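Local coordinates for protein transferrin (Manduca sexta, PDB 6WB6) that binds a single ferric ion per molecule together with a carbonate anion and transports iron as a secreted insect transferrin, at residues D71-Q76 / D281-L286; E291-L296 / H319-N324; K395-Q398 / L404-V407; P423-V428 / T603-A608; C524-S529 / L534-G539. All coordinates share one frame; numbering follows the deposited sequence.

Overall arrangement
Interactions 1 and 2 share a four-stranded antiparallel sheet in the first transferrin-like region. Strands 72-79 and 320-327 are neighbours there, and Q76 hydrogen-bonds to D323. Interaction 1 is buried and apolar. Interaction 2 lies at an outermost strand and is partly exposed; a lysine chain does part of its packing. Interactions 3 and 4 hold a sheet of the same strand order in the second region. Both are buried; 4 is side-chain hydrocarbon, 3 sets a valine on a backbone peptide and an alanine. L404 touches F425 between them. Interaction 5 is a surface contact; its centre is about 38 Å from that of interaction 4. There an arginine grips backbone and carboxylate oxygens.

Interaction 1 of 5, residues D71-Q76 / D281-L286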
# COMPACT_ATOMS: atom_id res chain seq x y z
N ASP A 71 18.70 -9.89 -20.20
CA ASP A 71 18.80 -9.54 -21.61
C ASP A 71 17.41 -9.17 -22.15
O ASP A 71 17.05 -9.48 -23.29
CB ASP A 71 19.48 -10.67 -22.41
CG ASP A 71 18.68 -11.97 -22.46
OD1 ASP A 71 17.65 -12.11 -21.78
OD2 ASP A 71 19.12 -12.89 -23.19
N PHE A 72 16.64 -8.47 -21.32
CA PHE A 72 15.32 -7.97 -21.71
C PHE A 72 15.42 -7.04 -22.90
O PHE A 72 16.47 -6.45 -23.18
CB PHE A 72 14.66 -7.21 -20.57
CG PHE A 72 14.28 -8.07 -19.42
CD1 PHE A 72 13.21 -8.93 -19.52
CD2 PHE A 72 14.95 -7.98 -18.23
CE1 PHE A 72 12.84 -9.70 -18.46
CE2 PHE A 72 14.59 -8.77 -17.17
CZ PHE A 72 13.52 -9.64 -17.29
N VAL A 73 14.29 -6.88 -23.58
CA VAL A 73 14.18 -5.91 -24.66
C VAL A 73 12.77 -5.35 -24.63
O VAL A 73 11.80 -6.11 -24.61
CB VAL A 73 14.47 -6.53 -26.04
CG1 VAL A 73 13.50 -7.69 -26.33
CG2 VAL A 73 14.37 -5.49 -27.13
N VAL A 74 12.65 -4.03 -24.55
CA VAL A 74 11.36 -3.38 -24.74
C VAL A 74 11.11 -3.31 -26.24
O VAL A 74 11.72 -2.50 -26.93
CB VAL A 74 11.31 -2.00 -24.10
CG1 VAL A 74 10.00 -1.30 -24.46
CG2 VAL A 74 11.47 -2.14 -22.57
N PHE A 75 10.20 -4.15 -26.74
CA PHE A 75 9.94 -4.25 -28.18
C PHE A 75 8.59 -3.67 -28.57
O PHE A 75 8.23 -3.73 -29.74
CB PHE A 75 10.04 -5.71 -28.64
CG PHE A 75 8.98 -6.60 -28.06
CD1 PHE A 75 7.77 -6.76 -28.69
CD2 PHE A 75 9.21 -7.28 -26.87
CE1 PHE A 75 6.80 -7.57 -28.16
CE2 PHE A 75 8.23 -8.08 -26.32
CZ PHE A 75 7.03 -8.23 -26.98
N GLN A 76 7.83 -3.15 -27.62
CA GLN A 76 6.49 -2.64 -27.92
C GLN A 76 6.14 -1.50 -26.98
O GLN A 76 6.30 -1.62 -25.76
CB GLN A 76 5.45 -3.75 -27.79
CG GLN A 76 4.17 -3.45 -28.52
CD GLN A 76 4.20 -4.03 -29.89
OE1 GLN A 76 3.45 -4.95 -30.21
NE2 GLN A 76 5.10 -3.51 -30.72
N ASP A 281 15.67 -13.35 -27.03
CA ASP A 281 15.35 -14.32 -28.08
C ASP A 281 13.99 -14.06 -28.73
O ASP A 281 13.61 -14.81 -29.63
CB ASP A 281 15.36 -15.74 -27.55
CG ASP A 281 16.62 -16.09 -26.77
OD1 ASP A 281 17.71 -15.56 -27.07
OD2 ASP A 281 16.51 -16.93 -25.84
N VAL A 282 13.23 -13.07 -28.25
CA VAL A 282 11.99 -12.71 -28.94
C VAL A 282 12.31 -11.95 -30.22
O VAL A 282 11.51 -11.97 -31.16
CB VAL A 282 11.08 -11.87 -28.03
CG1 VAL A 282 9.96 -11.24 -28.82
CG2 VAL A 282 10.48 -12.74 -26.93
N LEU A 283 13.44 -11.25 -30.26
CA LEU A 283 13.84 -10.61 -31.50
C LEU A 283 13.98 -11.67 -32.59
O LEU A 283 14.08 -12.87 -32.32
CB LEU A 283 15.15 -9.85 -31.30
CG LEU A 283 14.99 -8.41 -30.81
CD1 LEU A 283 14.05 -8.35 -29.64
CD2 LEU A 283 16.34 -7.85 -30.45
N ALA A 284 13.95 -11.21 -33.83
CA ALA A 284 13.93 -12.11 -34.99
C ALA A 284 12.55 -12.75 -35.11
O ALA A 284 11.96 -12.75 -36.20
CB ALA A 284 15.03 -13.17 -34.89
N LYS A 285 12.02 -13.28 -34.00
CA LYS A 285 10.64 -13.74 -33.96
C LYS A 285 9.68 -12.60 -33.64
O LYS A 285 8.64 -12.81 -33.01
CB LYS A 285 10.50 -14.87 -32.93
N LEU A 286 9.99 -11.38 -34.07
CA LEU A 286 9.39 -10.20 -33.48
C LEU A 286 8.19 -9.65 -34.26
O LEU A 286 7.20 -9.25 -33.65
CB LEU A 286 10.46 -9.12 -33.33
CG LEU A 286 10.14 -7.84 -32.56
CD1 LEU A 286 9.26 -8.10 -31.35
CD2 LEU A 286 11.45 -7.20 -32.12
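F75 and L286 form the tight end of this contact. L286 CD1 comes obliquely onto the F75 ring and lies 3.3 Å from F75 CD1. The same methyl, L286 CD1, reaches back along the ring to F75 CG, at 3.6 Å. L286 CD2 stays by F75 CB, so the leucine fork spans the base of the aromatic side chain. F75 CG stands between its own backbone N and carbonyl carbon (chi1 65°), which turns the ring to the L286 methyls. V282 CG1 sits over one face of the ring, but more loosely, 4.4 Å from F75 CE2. The second close point is V73 with L283. V73 CG1 and L283 CD1 are 3.4 Å apart, tighter than usual van der Waals contact. V73 CG2 also touches that leucine methyl, so L283 CD1 rests against both branches of the valine.

L283 is partly exposed and marks the change to the solvent side. Further out, D71 and D281 do not touch. D71 OD2 and D281 OD1 are 4.9 Å apart, and R49 makes a salt bridge to each aspartate. The arginine probably offsets the repulsion between the two carboxylates.

Strand 72-79 is an inner strand of an antiparallel sheet. Residues 281-286 form the link from strand 275-279 to helix 286-300. L289 of that helix also packs on F75. The link is thus held to the strand by hydrocarbon alone within the two segments, while charge pairing is left to the more exposed end. Such a contact depends on shape fit and burial rather than on directed bonds.

Interaction 2 of 5, residues E291-L296 / H319-N324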
# COMPACT_ATOMS: atom_id res chain seq x y z
N GLU A 291 2.14 -7.93 -34.64
CA GLU A 291 0.90 -7.93 -35.40
C GLU A 291 -0.23 -8.55 -34.59
O GLU A 291 -1.38 -8.10 -34.66
CB GLU A 291 1.16 -8.67 -36.72
CG GLU A 291 -0.04 -9.11 -37.57
CD GLU A 291 0.23 -10.48 -38.27
OE1 GLU A 291 0.84 -11.38 -37.63
OE2 GLU A 291 -0.13 -10.65 -39.44
N LYS A 292 0.08 -9.59 -33.82
CA LYS A 292 -0.92 -10.22 -32.96
C LYS A 292 -1.39 -9.27 -31.86
O LYS A 292 -2.59 -9.10 -31.65
CB LYS A 292 -0.35 -11.49 -32.35
CG LYS A 292 -1.33 -12.18 -31.43
CD LYS A 292 -2.36 -12.98 -32.19
CE LYS A 292 -3.29 -13.63 -31.21
NZ LYS A 292 -4.40 -14.33 -31.86
N VAL A 293 -0.46 -8.69 -31.12
CA VAL A 293 -0.84 -7.76 -30.05
C VAL A 293 -1.63 -6.58 -30.63
O VAL A 293 -2.67 -6.19 -30.09
CB VAL A 293 0.41 -7.30 -29.28
CG1 VAL A 293 0.02 -6.28 -28.21
CG2 VAL A 293 1.06 -8.50 -28.64
N LYS A 294 -1.13 -5.99 -31.72
CA LYS A 294 -1.86 -4.90 -32.36
C LYS A 294 -3.29 -5.29 -32.67
O LYS A 294 -4.22 -4.48 -32.53
CB LYS A 294 -1.13 -4.44 -33.63
CG LYS A 294 0.15 -3.64 -33.38
CD LYS A 294 0.89 -3.25 -34.67
CE LYS A 294 -0.03 -2.56 -35.72
NZ LYS A 294 -0.72 -1.32 -35.26
N GLN A 295 -3.50 -6.54 -33.10
CA GLN A 295 -4.85 -6.97 -33.49
C GLN A 295 -5.75 -7.15 -32.28
O GLN A 295 -6.92 -6.77 -32.31
CB GLN A 295 -4.77 -8.26 -34.31
CG GLN A 295 -4.49 -7.98 -35.76
CD GLN A 295 -4.04 -9.20 -36.52
OE1 GLN A 295 -4.25 -10.33 -36.08
NE2 GLN A 295 -3.42 -8.97 -37.67
N LEU A 296 -5.22 -7.75 -31.21
CA LEU A 296 -5.97 -7.85 -29.97
C LEU A 296 -6.32 -6.48 -29.42
O LEU A 296 -7.42 -6.27 -28.90
CB LEU A 296 -5.16 -8.65 -28.93
CG LEU A 296 -4.93 -10.13 -29.24
CD1 LEU A 296 -3.84 -10.76 -28.33
CD2 LEU A 296 -6.26 -10.85 -29.07
N HIS A 319 -4.04 2.54 -25.85
CA HIS A 319 -4.00 1.25 -26.52
C HIS A 319 -3.60 1.34 -27.99
O HIS A 319 -3.92 0.42 -28.75
CB HIS A 319 -5.34 0.52 -26.44
CG HIS A 319 -6.48 1.26 -27.08
ND1 HIS A 319 -7.37 2.03 -26.36
CD2 HIS A 319 -6.87 1.33 -28.37
CE1 HIS A 319 -8.26 2.54 -27.19
NE2 HIS A 319 -7.98 2.14 -28.41
N HIS A 320 -2.90 2.39 -28.40
CA HIS A 320 -2.28 2.42 -29.71
C HIS A 320 -0.95 1.70 -29.61
O HIS A 320 0.01 2.21 -29.01
CB HIS A 320 -2.10 3.84 -30.23
CG HIS A 320 -1.51 3.89 -31.61
ND1 HIS A 320 -2.28 3.88 -32.75
CD2 HIS A 320 -0.22 3.92 -32.02
CE1 HIS A 320 -1.49 3.90 -33.81
NE2 HIS A 320 -0.24 3.94 -33.40
N VAL A 321 -0.87 0.52 -30.18
CA VAL A 321 0.35 -0.26 -30.14
C VAL A 321 1.27 0.28 -31.22
O VAL A 321 0.89 0.35 -32.39
CB VAL A 321 0.05 -1.75 -30.32
CG1 VAL A 321 1.31 -2.61 -30.22
CG2 VAL A 321 -0.97 -2.17 -29.29
N ALA A 322 2.46 0.72 -30.83
CA ALA A 322 3.47 1.22 -31.75
C ALA A 322 4.72 0.36 -31.67
O ALA A 322 5.23 0.11 -30.57
CB ALA A 322 3.82 2.66 -31.42
N ASP A 323 5.21 -0.10 -32.82
CA ASP A 323 6.48 -0.83 -32.84
C ASP A 323 7.60 0.20 -32.76
O ASP A 323 7.56 1.22 -33.45
CB ASP A 323 6.67 -1.69 -34.09
CG ASP A 323 5.53 -2.66 -34.34
OD1 ASP A 323 5.13 -3.41 -33.41
OD2 ASP A 323 5.05 -2.69 -35.50
N ASN A 324 8.58 -0.07 -31.91
CA ASN A 324 9.72 0.81 -31.75
C ASN A 324 10.95 0.12 -32.32
O ASN A 324 10.91 -1.02 -32.76
CB ASN A 324 9.93 1.18 -30.28
CG ASN A 324 9.65 0.02 -29.35
OD1 ASN A 324 8.64 -0.66 -29.48
ND2 ASN A 324 10.56 -0.22 -28.40
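K294 and V321 meet because their first torsions point hydrocarbon at hydrocarbon. K294 CG stands anti to its carbonyl carbon (chi1 -73°). V321 CG1 stands anti to its backbone N (chi1 -177°). K294 CG then lies 3.5 Å from V321 CG1 and 3.6 Å from V321 CB. The two side chains meet at a slant.

Beyond CG the lysine chain bends twice, at chi3 and chi4, which folds the ammonium group back beside the strand. K294 NZ ends 3.7 Å from V321 O, a proximity and not a bond. K294 CD passes 4.3 Å from D323 OD2. The charged ends of K294 and D323 are not in contact; D323 OD1 is hydrogen-bonded by the side-chain amide of Q76 on the neighbouring strand. On the buried side, V321 CG2 faces V293 CG1 at 4.4 Å, a looser apolar touch. V321 thus has the CG methylene of K294 on one branch and V293 by the other.

The segment axes approach to 8.4 Å and run nearly antiparallel, at 165°. H319 and H320 both face R79, a classic beta bulge. Helix 286-300 thus packs against 320-327, an outermost strand of a four-stranded antiparallel sheet. This helix-on-sheet layer belongs to the alpha/beta fold of the transferrin family.

Interaction 3 of 5, residues K395-Q398 / L404-V407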
# COMPACT_ATOMS: atom_id res chain seq x y z
N LYS A 395 15.10 -9.79 19.22
CA LYS A 395 16.40 -9.39 19.74
C LYS A 395 17.12 -8.51 18.74
O LYS A 395 17.80 -7.55 19.13
CB LYS A 395 17.25 -10.62 20.05
CG LYS A 395 18.69 -10.32 20.46
CD LYS A 395 18.78 -9.41 21.71
CE LYS A 395 20.16 -9.55 22.40
NZ LYS A 395 20.48 -8.43 23.38
N SER A 396 17.03 -8.84 17.46
CA SER A 396 17.79 -8.09 16.48
C SER A 396 17.28 -6.66 16.39
O SER A 396 18.07 -5.72 16.24
CB SER A 396 17.74 -8.77 15.12
OG SER A 396 18.34 -7.98 14.10
N VAL A 397 15.96 -6.47 16.46
CA VAL A 397 15.43 -5.10 16.47
C VAL A 397 15.99 -4.35 17.69
O VAL A 397 16.48 -3.23 17.58
CB VAL A 397 13.89 -5.11 16.44
CG1 VAL A 397 13.31 -3.66 16.46
CG2 VAL A 397 13.38 -5.82 15.17
N GLN A 398 15.98 -4.99 18.85
CA GLN A 398 16.57 -4.35 20.03
C GLN A 398 18.02 -3.94 19.80
O GLN A 398 18.40 -2.81 20.10
CB GLN A 398 16.49 -5.29 21.22
CG GLN A 398 16.98 -4.66 22.48
CD GLN A 398 17.03 -5.63 23.59
OE1 GLN A 398 16.34 -5.47 24.60
NE2 GLN A 398 17.86 -6.66 23.44
N LEU A 404 12.61 -3.37 12.21
CA LEU A 404 11.31 -3.87 12.64
C LEU A 404 11.20 -5.36 12.39
O LEU A 404 11.91 -5.93 11.56
CB LEU A 404 10.14 -3.14 11.94
CG LEU A 404 9.98 -3.33 10.43
CD1 LEU A 404 8.69 -2.64 9.91
CD2 LEU A 404 11.17 -2.81 9.68
N ALA A 405 10.23 -5.94 13.07
CA ALA A 405 9.97 -7.36 13.03
C ALA A 405 8.54 -7.52 13.48
O ALA A 405 8.00 -6.67 14.19
CB ALA A 405 10.94 -8.14 13.92
N SER A 406 7.93 -8.61 13.03
CA SER A 406 6.54 -8.90 13.34
C SER A 406 6.46 -9.89 14.49
O SER A 406 7.39 -10.65 14.76
CB SER A 406 5.80 -9.48 12.13
OG SER A 406 6.41 -10.67 11.67
N VAL A 407 5.31 -9.90 15.13
CA VAL A 407 5.00 -10.76 16.24
C VAL A 407 3.49 -10.94 16.23
O VAL A 407 2.74 -10.05 15.81
CB VAL A 407 5.58 -10.15 17.54
CG1 VAL A 407 5.18 -8.68 17.66
CG2 VAL A 407 5.18 -10.92 18.77
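V397 of helix 390-399 packs on L404 and A405, where the chain has turned back into strand 405-407. This is a helix-turn-strand unit of the transferrin alpha/beta fold, and the strand is an outermost one of a four-stranded antiparallel sheet.

V397 CB points toward the strand but stays behind the contact itself. From it, CG1 stands anti to the backbone N (chi1 -180°). V397 CG1 passes the start of the other segment loosely, 4.3 Å from L404 N. The valine also touches S402 and L421 outside the two segments. CG2 stands anti to the carbonyl carbon and carries the contact. V397 CG2 is 3.6 Å from A405 CB, a methyl-to-methyl touch. L404 CB points away from the helix, and the valine meets the L404 backbone instead. Backbone hydrogen bonds join L404 to R354 and C356, and A405 to V589. S396 OG and S402 OG are hydrogen-bonded close by, across the turn.

At the tip, V397 CG2 sits almost squarely above the flat peptide group between L404 and A405, 3.6 Å from L404 C and 3.8 Å from A405 N.

Interaction 4 of 5, residues P423-V428 / T603-A608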
# COMPACT_ATOMS: atom_id res chain seq x y z
N PRO A 423 4.89 -1.47 19.26
CA PRO A 423 4.25 -1.70 17.95
C PRO A 423 4.22 -0.44 17.13
O PRO A 423 4.02 0.65 17.65
CB PRO A 423 2.84 -2.17 18.32
CG PRO A 423 2.59 -1.68 19.68
CD PRO A 423 3.93 -1.51 20.37
N VAL A 424 4.42 -0.60 15.82
CA VAL A 424 4.40 0.52 14.88
C VAL A 424 3.18 0.45 13.97
O VAL A 424 2.53 1.47 13.72
CB VAL A 424 5.70 0.56 14.04
CG1 VAL A 424 5.60 1.64 12.92
CG2 VAL A 424 6.89 0.83 14.93
N PHE A 425 2.88 -0.73 13.44
CA PHE A 425 1.69 -0.93 12.62
C PHE A 425 1.33 -2.40 12.69
O PHE A 425 2.16 -3.25 13.05
CB PHE A 425 1.91 -0.48 11.18
CG PHE A 425 2.99 -1.24 10.47
CD1 PHE A 425 4.30 -0.80 10.51
CD2 PHE A 425 2.70 -2.40 9.78
CE1 PHE A 425 5.31 -1.51 9.87
CE2 PHE A 425 3.70 -3.10 9.14
CZ PHE A 425 5.00 -2.66 9.19
N HIS A 426 0.08 -2.68 12.37
CA HIS A 426 -0.51 -4.01 12.51
C HIS A 426 -1.37 -4.30 11.29
O HIS A 426 -1.71 -3.39 10.50
CB HIS A 426 -1.34 -4.09 13.78
CG HIS A 426 -2.46 -3.10 13.81
ND1 HIS A 426 -2.38 -1.92 14.51
CD2 HIS A 426 -3.66 -3.11 13.19
CE1 HIS A 426 -3.51 -1.25 14.35
NE2 HIS A 426 -4.30 -1.95 13.55
N GLU A 427 -1.74 -5.58 11.15
CA GLU A 427 -2.63 -6.03 10.10
C GLU A 427 -4.07 -5.68 10.42
O GLU A 427 -4.49 -5.66 11.57
CB GLU A 427 -2.52 -7.55 9.89
CG GLU A 427 -1.26 -7.93 9.17
CD GLU A 427 -1.15 -9.41 8.84
OE1 GLU A 427 -1.93 -10.23 9.36
OE2 GLU A 427 -0.23 -9.73 8.08
N VAL A 428 -4.82 -5.34 9.37
CA VAL A 428 -6.26 -5.23 9.48
C VAL A 428 -6.89 -6.21 8.51
O VAL A 428 -6.29 -6.63 7.52
CB VAL A 428 -6.76 -3.79 9.23
CG1 VAL A 428 -6.31 -2.89 10.35
CG2 VAL A 428 -6.31 -3.28 7.88
N THR A 603 7.08 2.98 4.46
CA THR A 603 7.21 2.13 3.28
C THR A 603 6.23 0.96 3.28
O THR A 603 5.57 0.74 2.24
CB THR A 603 8.65 1.65 3.12
OG1 THR A 603 9.44 2.73 2.62
CG2 THR A 603 8.77 0.45 2.15
N PRO A 604 6.06 0.20 4.35
CA PRO A 604 5.03 -0.85 4.32
C PRO A 604 3.63 -0.33 4.11
O PRO A 604 2.85 -0.98 3.41
CB PRO A 604 5.18 -1.55 5.68
CG PRO A 604 6.20 -0.77 6.44
CD PRO A 604 7.01 -0.00 5.47
N LEU A 605 3.26 0.82 4.70
CA LEU A 605 1.89 1.29 4.50
C LEU A 605 1.72 1.90 3.11
O LEU A 605 0.60 1.94 2.58
CB LEU A 605 1.47 2.32 5.55
CG LEU A 605 1.55 2.09 7.06
CD1 LEU A 605 0.66 3.12 7.76
CD2 LEU A 605 1.16 0.70 7.50
N SER A 606 2.80 2.41 2.53
CA SER A 606 2.71 2.87 1.14
C SER A 606 2.57 1.67 0.21
O SER A 606 1.85 1.75 -0.79
CB SER A 606 3.93 3.68 0.75
OG SER A 606 4.07 4.86 1.54
N LEU A 607 3.27 0.58 0.51
CA LEU A 607 3.06 -0.66 -0.24
C LEU A 607 1.63 -1.13 -0.14
O LEU A 607 0.98 -1.39 -1.15
CB LEU A 607 4.00 -1.75 0.27
CG LEU A 607 5.41 -1.63 -0.29
CD1 LEU A 607 6.37 -2.62 0.42
CD2 LEU A 607 5.34 -1.86 -1.79
N ALA A 608 1.13 -1.27 1.09
CA ALA A 608 -0.20 -1.83 1.29
C ALA A 608 -1.24 -1.01 0.54
O ALA A 608 -2.20 -1.56 -0.02
CB ALA A 608 -0.53 -1.86 2.78
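F425 meets P604 at about a right angle. The far end of the phenyl ring reaches the pyrrolidine, with F425 CZ 3.5 Å from P604 CG. P604 CG also lies 3.6 Å from F425 CE1, and P604 CB lies 3.7 Å from F425 CZ. The approach to the ring is oblique. L605 comes in nearer the strand backbone. Its side chain runs opposite in direction to that of F425, and the two slide past each other. L605 CD2 lies 3.9 Å from F425 CB and 4.0 Å from F425 CG.

Here helix 597-611 lies against strand 422-428, an inner strand of a four-stranded antiparallel sheet in the transferrin fold. The helix is kinked at P604, whose N makes no bond to the preceding turn. F425 CG projects between backbone N and carbonyl carbon (chi1 61°), and this carries the ring toward the helix. W588 of the adjacent strand stacks on the same ring. Replacing F425 by an alanine would probably open a gap beside P604 and L605 and leave W588 without its stacking partner. L404 CD1 also packs on the ring, 3.6 Å from F425 CE1.

Interaction 5 of 5, residues C524-S529 / L534-G539; sequences CGSDSS and LEEDRG
D527 O is gripped by two nitrogens of R538. The guanidinium comes end-on. R538 NH2 is 2.8 Å from D527 O and lies in the carbonyl plane, on a lone pair. R538 NH1 is 3.0 Å from D527 O but stands above that plane. The oxygen itself lies near the plane of the guanidinium. Neither bond is straight, with N-H...O angles of 144° for NH2 and 136° for NH1, as expected when two donors share one atom.

The other edge of the guanidinium is held by E536. R538 NE makes a salt bridge to E536 OE1 at 2.7 Å, and NH2 adds a weak bond to the same oxygen. The arginine chain bends at chi3 (-96°), which turns the flat group between the carboxylate and the loop. NH1 also bonds to Q523 O. C524 O is close to NH1, but the angle is poor. With a leucine in place of R538, D527 O would probably lose both side-chain donors and E536 would be left without its ionic mate.

The loop is shaped from within as well. D527 N bonds to C524 O across a type II' beta turn, in which G525 has positive phi. D527 OD1 accepts from S529 N at 3.1 Å, an Asx turn. C524 is tied to C501 by a disulfide. S529 then occupies the N-cap of helix 530-535, its OG accepting from K532 N. R538 thus joins the loop before a short helix to the turn after it: a beta turn and an Asx turn lead into an N-capped helix.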
# COMPACT_ATOMS: atom_id res chain seq x y z
N CYS A 524 -18.09 -28.87 28.01
CA CYS A 524 -17.62 -29.16 26.67
C CYS A 524 -18.45 -30.27 26.02
O CYS A 524 -18.51 -30.35 24.79
CB CYS A 524 -16.13 -29.49 26.72
SG CYS A 524 -15.09 -28.00 27.01
N GLY A 525 -19.14 -31.06 26.84
CA GLY A 525 -20.04 -32.10 26.37
C GLY A 525 -19.49 -32.87 25.19
O GLY A 525 -18.31 -33.22 25.13
N SER A 526 -20.36 -33.09 24.21
CA SER A 526 -20.05 -33.90 23.04
C SER A 526 -19.24 -33.16 21.97
O SER A 526 -18.89 -33.77 20.95
CB SER A 526 -21.36 -34.41 22.44
OG SER A 526 -22.35 -33.38 22.47
N ASP A 527 -18.92 -31.88 22.18
CA ASP A 527 -18.47 -31.04 21.08
C ASP A 527 -18.10 -29.69 21.66
O ASP A 527 -18.97 -28.89 22.02
CB ASP A 527 -19.58 -30.94 20.03
CG ASP A 527 -19.25 -30.00 18.88
OD1 ASP A 527 -18.23 -29.27 18.89
OD2 ASP A 527 -20.04 -30.02 17.92
N SER A 528 -16.82 -29.43 21.80
CA SER A 528 -16.36 -28.26 22.54
C SER A 528 -16.41 -26.96 21.74
O SER A 528 -15.96 -25.93 22.25
CB SER A 528 -14.93 -28.49 23.02
OG SER A 528 -14.10 -28.85 21.92
N SER A 529 -16.94 -26.97 20.52
CA SER A 529 -16.94 -25.75 19.73
C SER A 529 -17.86 -24.74 20.40
O SER A 529 -18.89 -25.11 20.97
CB SER A 529 -17.39 -26.00 18.29
OG SER A 529 -18.80 -26.06 18.20
N LEU A 534 -22.90 -22.90 22.49
CA LEU A 534 -23.93 -21.88 22.68
C LEU A 534 -25.28 -22.39 22.20
O LEU A 534 -26.27 -22.34 22.94
CB LEU A 534 -23.56 -20.59 21.94
CG LEU A 534 -24.27 -19.34 22.48
CD1 LEU A 534 -23.88 -19.04 23.95
CD2 LEU A 534 -23.97 -18.13 21.62
N GLU A 535 -25.34 -22.87 20.95
CA GLU A 535 -26.55 -23.47 20.38
C GLU A 535 -27.24 -24.44 21.33
O GLU A 535 -28.47 -24.38 21.46
CB GLU A 535 -26.21 -24.18 19.06
CG GLU A 535 -27.38 -24.93 18.45
CD GLU A 535 -27.04 -25.62 17.13
OE1 GLU A 535 -27.96 -26.17 16.49
OE2 GLU A 535 -25.86 -25.62 16.73
N GLU A 536 -26.49 -25.32 22.01
CA GLU A 536 -27.05 -26.35 22.89
C GLU A 536 -27.26 -25.88 24.33
O GLU A 536 -27.44 -26.72 25.23
CB GLU A 536 -26.16 -27.60 22.90
CG GLU A 536 -26.14 -28.38 21.57
CD GLU A 536 -25.21 -29.58 21.60
OE1 GLU A 536 -24.54 -29.79 22.63
OE2 GLU A 536 -25.16 -30.33 20.60
N ASP A 537 -27.21 -24.57 24.57
CA ASP A 537 -27.42 -23.96 25.89
C ASP A 537 -26.51 -24.58 26.96
O ASP A 537 -26.81 -24.53 28.16
CB ASP A 537 -28.89 -24.05 26.29
CG ASP A 537 -29.79 -23.26 25.36
OD1 ASP A 537 -29.26 -22.44 24.58
OD2 ASP A 537 -31.02 -23.44 25.41
N ARG A 538 -25.39 -25.15 26.54
CA ARG A 538 -24.37 -25.55 27.50
C ARG A 538 -23.58 -24.35 28.00
O ARG A 538 -22.86 -24.47 29.00
CB ARG A 538 -23.40 -26.56 26.87
CG ARG A 538 -24.08 -27.84 26.42
CD ARG A 538 -23.06 -28.88 25.96
NE ARG A 538 -22.89 -28.86 24.51
CZ ARG A 538 -21.75 -28.65 23.86
NH1 ARG A 538 -20.61 -28.45 24.50
NH2 ARG A 538 -21.75 -28.67 22.53
N GLY A 539 -23.69 -23.23 27.31
CA GLY A 539 -23.23 -21.96 27.84
C GLY A 539 -24.22 -20.88 27.43
O GLY A 539 -24.96 -21.03 26.46